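Local coordinates for pumilio homolog 23 (Arabidopsis thaliana, PDB 5WZJ), which recognises a specific sequence of 18S rRNA through pumilio repeats packed into a superhelix, and probably regulates translation and mRNA stability, at residues L71-E76 against A104-K109; G422-V427 against A463-G468. All blocks are in the same frame, centred on the assembly; numbering follows the deposited sequence.

Contact 1 (L71-E76 against A104-K109). With nucleotides of chain B.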
# COMPACT_ATOMS: atom_id res chain seq x y z
N LEU A 71 22.24 9.52 21.39
CA LEU A 71 22.11 10.75 22.18
C LEU A 71 20.87 11.56 21.76
O LEU A 71 20.15 12.09 22.61
CB LEU A 71 23.37 11.59 22.03
CG LEU A 71 24.67 10.89 22.41
CD1 LEU A 71 25.83 11.81 22.20
CD2 LEU A 71 24.62 10.42 23.87
N LEU A 72 20.63 11.67 20.46
CA LEU A 72 19.52 12.51 20.00
C LEU A 72 18.18 11.91 20.37
O LEU A 72 17.24 12.65 20.68
CB LEU A 72 19.62 12.73 18.49
CG LEU A 72 20.77 13.64 18.05
CD1 LEU A 72 21.00 13.57 16.55
CD2 LEU A 72 20.48 15.07 18.48
N GLU A 73 18.06 10.58 20.35
CA GLU A 73 16.81 9.94 20.71
C GLU A 73 16.64 9.77 22.22
O GLU A 73 15.55 9.41 22.67
CB GLU A 73 16.69 8.58 20.00
CG GLU A 73 16.47 8.67 18.44
CD GLU A 73 16.89 7.40 17.67
OE1 GLU A 73 16.79 7.38 16.41
OE2 GLU A 73 17.33 6.41 18.32
N GLY A 74 17.68 10.03 23.01
CA GLY A 74 17.59 9.86 24.45
C GLY A 74 17.51 11.16 25.22
O GLY A 74 17.21 11.17 26.42
N CYS A 75 17.77 12.28 24.54
CA CYS A 75 17.85 13.57 25.21
C CYS A 75 16.46 14.19 25.32
O CYS A 75 15.48 13.68 24.78
CB CYS A 75 18.81 14.50 24.47
SG CYS A 75 18.14 15.12 22.88
N GLU A 76 16.38 15.32 26.01
CA GLU A 76 15.12 16.04 26.14
C GLU A 76 15.02 17.13 25.08
O GLU A 76 15.98 17.44 24.38
CB GLU A 76 14.98 16.62 27.55
CG GLU A 76 14.42 15.63 28.55
CD GLU A 76 14.81 15.96 29.98
OE1 GLU A 76 15.81 16.69 30.17
OE2 GLU A 76 14.12 15.50 30.91
N ALA A 104 20.62 12.80 11.09
CA ALA A 104 19.58 13.78 10.79
C ALA A 104 18.19 13.19 11.01
O ALA A 104 17.31 13.84 11.58
CB ALA A 104 19.74 14.28 9.35
N GLU A 105 17.97 11.95 10.57
CA GLU A 105 16.65 11.35 10.76
C GLU A 105 16.37 11.03 12.23
O GLU A 105 15.21 11.09 12.66
CB GLU A 105 16.51 10.08 9.91
CG GLU A 105 16.37 10.34 8.41
CD GLU A 105 15.95 9.08 7.66
OE1 GLU A 105 16.80 8.48 6.96
OE2 GLU A 105 14.78 8.67 7.77
N SER A 106 17.41 10.69 13.00
CA SER A 106 17.21 10.50 14.44
C SER A 106 16.80 11.81 15.10
O SER A 106 15.98 11.81 16.02
CB SER A 106 18.48 9.94 15.10
OG SER A 106 18.62 8.54 14.83
N ALA A 107 17.35 12.94 14.63
CA ALA A 107 16.91 14.22 15.17
C ALA A 107 15.44 14.46 14.88
O ALA A 107 14.70 14.94 15.74
CB ALA A 107 17.76 15.36 14.61
N LEU A 108 15.00 14.11 13.66
CA LEU A 108 13.60 14.29 13.29
C LEU A 108 12.68 13.36 14.07
O LEU A 108 11.63 13.78 14.56
CB LEU A 108 13.44 14.08 11.78
CG LEU A 108 14.22 15.08 10.91
CD1 LEU A 108 14.06 14.77 9.40
CD2 LEU A 108 13.76 16.49 11.22
N LYS A 109 13.06 12.08 14.20
CA LYS A 109 12.26 11.14 14.98
C LYS A 109 12.12 11.60 16.41
O LYS A 109 11.05 11.46 17.02
CB LYS A 109 12.90 9.75 14.96
CG LYS A 109 12.89 9.03 13.63
CD LYS A 109 13.51 7.65 13.81
CE LYS A 109 13.58 6.88 12.50
NZ LYS A 109 14.30 5.59 12.70
P G B 10 19.23 0.59 -1.02
OP1 G B 10 20.15 -0.27 -1.78
OP2 G B 10 18.18 0.02 -0.14
O5' G B 10 20.08 1.56 -0.08
C5' G B 10 21.08 2.42 -0.59
C4' G B 10 21.74 3.19 0.53
O4' G B 10 20.75 4.06 1.14
C3' G B 10 22.31 2.33 1.66
O3' G B 10 23.47 2.95 2.23
C2' G B 10 21.20 2.36 2.69
O2' G B 10 21.61 2.12 4.02
C1' G B 10 20.67 3.79 2.52
N9 G B 10 19.30 3.91 3.00
C8 G B 10 18.28 2.99 2.78
N7 G B 10 17.19 3.32 3.41
C5 G B 10 17.50 4.49 4.09
C6 G B 10 16.70 5.31 4.92
O6 G B 10 15.52 5.14 5.24
N1 G B 10 17.39 6.41 5.40
C2 G B 10 18.70 6.71 5.11
N2 G B 10 19.21 7.83 5.66
N3 G B 10 19.46 5.95 4.33
C4 G B 10 18.80 4.87 3.86
O HOH W 1 16.79 5.78 14.16

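Contact 2 (G422-V427 against A463-G468). With nucleotides of chain B.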
# COMPACT_ATOMS: atom_id res chain seq x y z
N GLY A 422 -1.10 -28.33 -6.71
CA GLY A 422 -0.16 -27.90 -5.69
C GLY A 422 0.34 -26.48 -5.80
O GLY A 422 0.98 -25.99 -4.86
N ALA A 423 0.09 -25.80 -6.91
CA ALA A 423 0.70 -24.49 -7.14
C ALA A 423 0.02 -23.41 -6.29
O ALA A 423 -1.16 -23.50 -5.95
CB ALA A 423 0.62 -24.11 -8.61
N LYS A 424 0.80 -22.39 -5.95
CA LYS A 424 0.24 -21.22 -5.31
C LYS A 424 -0.64 -20.48 -6.31
O LYS A 424 -0.25 -20.27 -7.46
CB LYS A 424 1.36 -20.32 -4.79
CG LYS A 424 0.88 -19.03 -4.12
CD LYS A 424 0.08 -19.32 -2.85
CE LYS A 424 -0.57 -18.05 -2.31
NZ LYS A 424 -1.46 -17.41 -3.33
N MET A 425 -1.84 -20.10 -5.88
CA MET A 425 -2.75 -19.41 -6.80
C MET A 425 -2.31 -17.96 -7.03
O MET A 425 -1.55 -17.38 -6.26
CB MET A 425 -4.17 -19.48 -6.28
CG MET A 425 -4.76 -20.87 -6.46
SD MET A 425 -6.35 -21.13 -5.68
CE MET A 425 -6.70 -22.79 -6.30
N HIS A 426 -2.84 -17.38 -8.11
CA HIS A 426 -2.38 -16.10 -8.63
C HIS A 426 -3.01 -14.95 -7.85
O HIS A 426 -4.24 -14.86 -7.75
CB HIS A 426 -2.75 -16.01 -10.11
CG HIS A 426 -2.07 -14.90 -10.84
ND1 HIS A 426 -2.70 -13.70 -11.11
CD2 HIS A 426 -0.83 -14.80 -11.38
CE1 HIS A 426 -1.88 -12.91 -11.78
NE2 HIS A 426 -0.74 -13.56 -11.96
N VAL A 427 -2.17 -14.04 -7.34
CA VAL A 427 -2.68 -13.01 -6.44
C VAL A 427 -3.65 -12.08 -7.16
O VAL A 427 -4.77 -11.83 -6.67
CB VAL A 427 -1.51 -12.23 -5.79
CG1 VAL A 427 -2.05 -11.02 -5.02
CG2 VAL A 427 -0.75 -13.14 -4.82
N ALA A 463 -9.75 -23.57 -1.19
CA ALA A 463 -9.93 -23.11 0.19
C ALA A 463 -8.62 -23.16 0.97
O ALA A 463 -8.41 -22.34 1.87
CB ALA A 463 -10.98 -23.97 0.89
N LYS A 464 -7.74 -24.10 0.65
CA LYS A 464 -6.46 -24.23 1.34
C LYS A 464 -5.42 -23.23 0.84
O LYS A 464 -4.31 -23.23 1.36
CB LYS A 464 -5.91 -25.64 1.17
CG LYS A 464 -6.81 -26.73 1.77
CD LYS A 464 -6.22 -28.12 1.56
CE LYS A 464 -7.26 -29.17 1.88
NZ LYS A 464 -6.77 -30.57 1.66
N ASP A 465 -5.75 -22.42 -0.15
CA ASP A 465 -4.82 -21.44 -0.69
C ASP A 465 -5.13 -20.08 -0.07
O ASP A 465 -6.29 -19.69 0.02
CB ASP A 465 -4.95 -21.37 -2.22
CG ASP A 465 -3.96 -20.39 -2.85
OD1 ASP A 465 -4.20 -19.17 -2.82
OD2 ASP A 465 -2.94 -20.86 -3.39
N SER A 466 -4.08 -19.37 0.36
CA SER A 466 -4.28 -18.12 1.08
C SER A 466 -4.87 -17.02 0.19
O SER A 466 -5.45 -16.06 0.71
CB SER A 466 -2.97 -17.65 1.71
OG SER A 466 -1.98 -17.44 0.72
N SER A 467 -4.73 -17.13 -1.14
CA SER A 467 -5.46 -16.26 -2.05
C SER A 467 -6.81 -16.85 -2.48
O SER A 467 -7.82 -16.15 -2.50
CB SER A 467 -4.62 -15.95 -3.29
OG SER A 467 -3.39 -15.35 -2.92
N GLY A 468 -6.83 -18.15 -2.82
CA GLY A 468 -8.08 -18.78 -3.22
C GLY A 468 -9.14 -18.73 -2.14
O GLY A 468 -10.33 -18.59 -2.43
P A B 3 -0.91 -12.07 5.22
OP1 A B 3 0.52 -11.99 5.64
OP2 A B 3 -1.78 -10.88 5.28
O5' A B 3 -0.92 -12.64 3.73
C5' A B 3 -0.25 -13.85 3.39
C4' A B 3 -0.49 -14.22 1.95
O4' A B 3 -1.89 -14.54 1.75
C3' A B 3 -0.19 -13.13 0.92
O3' A B 3 1.18 -13.06 0.57
C2' A B 3 -1.10 -13.52 -0.26
O2' A B 3 -0.51 -14.55 -1.05
C1' A B 3 -2.31 -14.11 0.47
N9 A B 3 -3.40 -13.14 0.63
C8 A B 3 -3.85 -12.57 1.80
N7 A B 3 -4.88 -11.76 1.62
C5 A B 3 -5.13 -11.84 0.24
C6 A B 3 -6.08 -11.24 -0.60
N6 A B 3 -7.01 -10.39 -0.16
N1 A B 3 -6.05 -11.53 -1.92
C2 A B 3 -5.12 -12.37 -2.38
N3 A B 3 -4.17 -13.00 -1.69
C4 A B 3 -4.23 -12.69 -0.38

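Contact 1 (L71-E76 against A104-K109)
Leu72 makes the apolar part of this contact with Ala107, where helix 64-74 of the first pumilio repeat lies beside helix 100-112 of the second. Its CG sits beside the backbone N (chi1 -71°), and the branch that does the touching is CD1, 4.2 Å from Ala107 CB. Leu48 of helix 37-49 and Leu80 and Phe83 of helix 77-87 pack on the same leucine, and its carbonyl is hydrogen-bonded to Ser110 OG.

One residue on, Glu73 reaches across with its polar end. The chain runs extended beyond CG, with CD anti to CA (chi2 158°), which carries the carboxylate out to Ser106; on the way CG passes 4.0 Å from Ser106 O. Ser106 OG donates to Glu73 OE1 at 2.7 Å, coming from above the carboxylate, 57° out of its plane. The same serine oxygen is also within hydrogen-bonding geometry of Gln69 NE2 and of His102 O; its single hydrogen can serve Glu73 or His102, not both at a time.

Glu73 OE1 also accepts a hydrogen bond from a water at 2.8 Å, and that water accepts from Lys109 NZ at 2.9 Å. The two charged groups therefore face each other through one bridging molecule, with Glu73 OE1 and Lys109 NZ 4.8 Å apart.

Glu105 leaves helix 100-112 on the RNA side. Its OE1 accepts from N1 of G10 of chain B at 2.7 Å and also from N2 of that base, a glutamate reading guanine as in the classical PUF code; Arg154 pairs with OE2. A buried leucine-alanine patch and a water-bridged pair of charged side chains at the exposed edge thus join consecutive repeats behind a guanine-reading residue, and the opposite charges of Glu73 and Lys109 would probably favour each other across the water.

Contact 2 (G422-V427 against A463-G468)
Val427 and Ser467 bring two irregular loops together, their CA atoms 6.1 Å apart, just where the loops lead into helices 427-436 and 468-477. Asp465 OD2 accepts from Met425 N at 2.8 Å, on the syn side, nearly straight (167°) though 33° out of the carboxylate plane, while OD1 caps its own turn, taking Ser467 N at 2.7 Å and Gly468 N at 2.8 Å from opposite faces. Lys424 bends at chi2 and chi4, the second bend (57°) placing NZ, and crosses Asp465 at about a right angle; its NZ donates to Ser467 OG and to Met425 O, both at 2.9 Å, and adds a salt bridge to Asp465 OD1, its hydrogen bond weak at 3.3 Å. Met425 lays SD against Asp465 CB and Gly468 CA, where a side chain would collide with the sulphur. An alanine in place of Asp465 would probably leave the Met425, Ser467 and Gly468 N-H groups without their acceptor and Lys424 without its counter-charge. On the RNA side, Ser467 OG donates to N3 of A3 of chain B at 2.8 Å, and Ser466 OG to its O4'. By donating to Ser467 OG, Lys424 would probably fix and perhaps polarise the hydroxyl meeting the adenine.

Contact 1 lies wholly ahead of contact 2 along the chain. Their centres are 45 Å apart, on opposite sides of the chain's centre, and their nearest atoms about 29 Å apart, so they do not touch. Both belong to one all-helical right-handed superhelix of pumilio repeats: contact 1 joins helices 64-74 and 100-112 of the first two repeats, whereas contact 2 joins the loops entering helices 427-436 and 468-477, with 463-468 in the seventh repeat. Contact 1 adjoins G10 of chain B and contact 2 adjoins A3, so the RNA runs antiparallel to the protein, its later nucleotide at the N-terminal end of the arc.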